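Local coordinates for Sso-CP2 metallo-carboxypetidase (Sulfolobus solfataricus, PDB 4MMO), which probably acts as a zinc-dependent carboxypeptidase of the M20 family, cleaving residues from the C-terminal end of peptides, at residues A[180-185]-A[307-312]. Numbering follows the deposited sequence.
Sequences KGLLYV and KLDFRL. With SO4 (sulfate ion), chain D.
Leu183 and Phe310 form the apolar centre, their side chains running alongside each other from a hydrogen-bonded pair of the antiparallel strands 178-190 and 299-312, with Leu183 CD2 4.0 Å from Phe310 CD1. Val185 CG2 meets the edge of the same ring at CE1. Six backbone hydrogen bonds join 181-185 to 307-312; the straightest, Leu308 N to Val185 O (2.7 Å, 175°), lies nearly along the C=O axis. Where Gly181 faces Leu312, the leucine CB rests 3.8 Å from Gly181 CA. Tyr184, Leu182, Asp309 and Arg311 share the other face of the sheet. Asp309 CB lies 3.7 Å from Tyr184 CD1, and Leu182 CD1 lies over one face of the Arg311 guanidinium, offset toward its rim. Bent at chi2 (-73°), Arg311 brings NE within 3.4 Å of Asp309 OD2 in a salt bridge whose hydrogen bond is weak, while NH1 donates to O4 of a sulfate, probably from the crystallisation liquor, at 2.7 Å. Asp309 OD1 accepts from Asn283 ND2. Ser198 of the second subunit bonds to both Arg311 NH2 and Asp309 OD2, so this polar edge belongs to the dimer interface, consistent with the M20 dimerisation domain. An alanine at Arg311 would probably cost the salt bridge, the packing on Leu182 and the Ser198 bond, leaving the close carboxylates of Asp309 and Asp285 less offset. Helix 318-331 packs on the apolar face, against Leu183 and Leu312; within the sheet, strand 337-348 pairs with the other edge of strand 178-190.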
loop_
_atom_site.group_PDB
_atom_site.type_symbol
_atom_site.label_atom_id
_atom_site.label_comp_id
_atom_site.label_asym_id
_atom_site.label_seq_id
_atom_site.Cartn_x
_atom_site.Cartn_y
_atom_site.Cartn_z
ATOM N N LYS A 180 22.642 -6.088 13.856
ATOM C CA LYS A 180 22.679 -5.292 12.644
ATOM C C LYS A 180 22.175 -3.894 12.972
ATOM O O LYS A 180 21.388 -3.714 13.903
ATOM C CB LYS A 180 21.823 -5.926 11.553
ATOM C CG LYS A 180 22.427 -7.188 10.953
ATOM C CD LYS A 180 21.718 -7.569 9.668
ATOM C CE LYS A 180 22.164 -8.923 9.152
ATOM N NZ LYS A 180 21.457 -9.274 7.881
ATOM N N GLY A 181 22.651 -2.906 12.221
ATOM C CA GLY A 181 22.201 -1.539 12.387
ATOM C C GLY A 181 20.867 -1.342 11.701
ATOM O O GLY A 181 20.310 -2.287 11.140
ATOM N N LEU A 182 20.357 -0.115 11.727
ATOM C CA LEU A 182 19.040 0.153 11.175
ATOM C C LEU A 182 18.851 1.598 10.732
ATOM O O LEU A 182 19.347 2.526 11.366
ATOM C CB LEU A 182 17.967 -0.214 12.201
ATOM C CG LEU A 182 16.514 -0.161 11.726
ATOM C CD1 LEU A 182 16.288 -1.049 10.513
ATOM C CD2 LEU A 182 15.604 -0.582 12.860
ATOM N N LEU A 183 18.117 1.763 9.635
ATOM C CA LEU A 183 17.707 3.069 9.140
ATOM C C LEU A 183 16.300 2.961 8.556
ATOM O O LEU A 183 16.114 2.337 7.514
ATOM C CB LEU A 183 18.679 3.562 8.061
ATOM C CG LEU A 183 18.317 4.898 7.401
ATOM C CD1 LEU A 183 18.421 6.038 8.402
ATOM C CD2 LEU A 183 19.189 5.172 6.184
ATOM N N TYR A 184 15.316 3.546 9.238
ATOM C CA TYR A 184 13.961 3.647 8.702
ATOM C C TYR A 184 13.851 4.907 7.860
ATOM O O TYR A 184 14.328 5.968 8.259
ATOM C CB TYR A 184 12.908 3.725 9.811
ATOM C CG TYR A 184 12.666 2.446 10.573
ATOM C CD1 TYR A 184 12.239 1.297 9.922
ATOM C CD2 TYR A 184 12.833 2.396 11.953
ATOM C CE1 TYR A 184 12.006 0.126 10.619
ATOM C CE2 TYR A 184 12.598 1.231 12.662
ATOM C CZ TYR A 184 12.182 0.100 11.990
ATOM O OH TYR A 184 11.952 -1.061 12.692
ATOM N N VAL A 185 13.208 4.790 6.706
ATOM C CA VAL A 185 13.005 5.932 5.827
ATOM C C VAL A 185 11.611 5.893 5.222
ATOM O O VAL A 185 11.109 4.827 4.859
ATOM C CB VAL A 185 14.053 5.960 4.700
ATOM C CG1 VAL A 185 13.708 7.014 3.649
ATOM C CG2 VAL A 185 15.430 6.225 5.278
ATOM N N LYS A 307 7.762 3.114 2.573
ATOM C CA LYS A 307 8.556 3.003 3.786
ATOM C C LYS A 307 9.650 1.960 3.601
ATOM O O LYS A 307 9.376 0.819 3.222
ATOM C CB LYS A 307 7.669 2.633 4.974
ATOM C CG LYS A 307 6.799 3.772 5.467
ATOM C CD LYS A 307 5.938 3.349 6.648
ATOM C CE LYS A 307 4.875 4.394 6.958
ATOM N NZ LYS A 307 5.016 4.954 8.331
ATOM N N LEU A 308 10.886 2.365 3.873
ATOM C CA LEU A 308 12.052 1.511 3.682
ATOM C C LEU A 308 12.788 1.325 4.996
ATOM O O LEU A 308 12.899 2.260 5.793
ATOM C CB LEU A 308 13.015 2.138 2.670
ATOM C CG LEU A 308 12.426 2.618 1.343
ATOM C CD1 LEU A 308 13.449 3.458 0.594
ATOM C CD2 LEU A 308 11.981 1.440 0.498
ATOM N N ASP A 309 13.283 0.113 5.221
ATOM C CA ASP A 309 14.203 -0.141 6.316
ATOM C C ASP A 309 15.481 -0.745 5.744
ATOM O O ASP A 309 15.432 -1.647 4.905
ATOM C CB ASP A 309 13.569 -1.055 7.373
ATOM C CG ASP A 309 13.458 -2.499 6.917
ATOM O OD1 ASP A 309 12.598 -2.791 6.063
ATOM O OD2 ASP A 309 14.226 -3.346 7.425
ATOM N N PHE A 310 16.619 -0.207 6.175
ATOM C CA PHE A 310 17.926 -0.720 5.790
ATOM C C PHE A 310 18.549 -1.406 6.998
ATOM O O PHE A 310 18.754 -0.764 8.024
ATOM C CB PHE A 310 18.864 0.414 5.363
ATOM C CG PHE A 310 18.440 1.148 4.116
ATOM C CD1 PHE A 310 17.508 2.170 4.175
ATOM C CD2 PHE A 310 19.008 0.839 2.891
ATOM C CE1 PHE A 310 17.134 2.855 3.029
ATOM C CE2 PHE A 310 18.640 1.520 1.747
ATOM C CZ PHE A 310 17.702 2.530 1.817
ATOM N N ARG A 311 18.845 -2.698 6.886
ATOM C CA ARG A 311 19.592 -3.392 7.931
ATOM C C ARG A 311 21.069 -3.275 7.600
ATOM O O ARG A 311 21.477 -3.533 6.468
ATOM C CB ARG A 311 19.192 -4.861 8.016
ATOM C CG ARG A 311 17.721 -5.087 8.275
ATOM C CD ARG A 311 17.338 -4.751 9.700
ATOM N NE ARG A 311 15.898 -4.893 9.892
ATOM C CZ ARG A 311 15.303 -5.036 11.070
ATOM N NH1 ARG A 311 16.018 -5.065 12.187
ATOM N NH2 ARG A 311 13.985 -5.158 11.130
ATOM N N LEU A 312 21.865 -2.890 8.590
ATOM C CA LEU A 312 23.268 -2.565 8.368
ATOM C C LEU A 312 24.208 -3.510 9.104
ATOM O O LEU A 312 23.833 -4.132 10.099
ATOM C CB LEU A 312 23.528 -1.128 8.815
ATOM C CG LEU A 312 22.611 -0.087 8.169
ATOM C CD1 LEU A 312 22.804 1.277 8.812
ATOM C CD2 LEU A 312 22.867 -0.020 6.669
HETATM S S SO4 D . 14.109 -5.807 15.554
HETATM O O1 SO4 D . 12.904 -5.375 14.855
HETATM O O2 SO4 D . 14.168 -5.188 16.888
HETATM O O3 SO4 D . 14.057 -7.275 15.546
HETATM O O4 SO4 D . 15.299 -5.392 14.821
#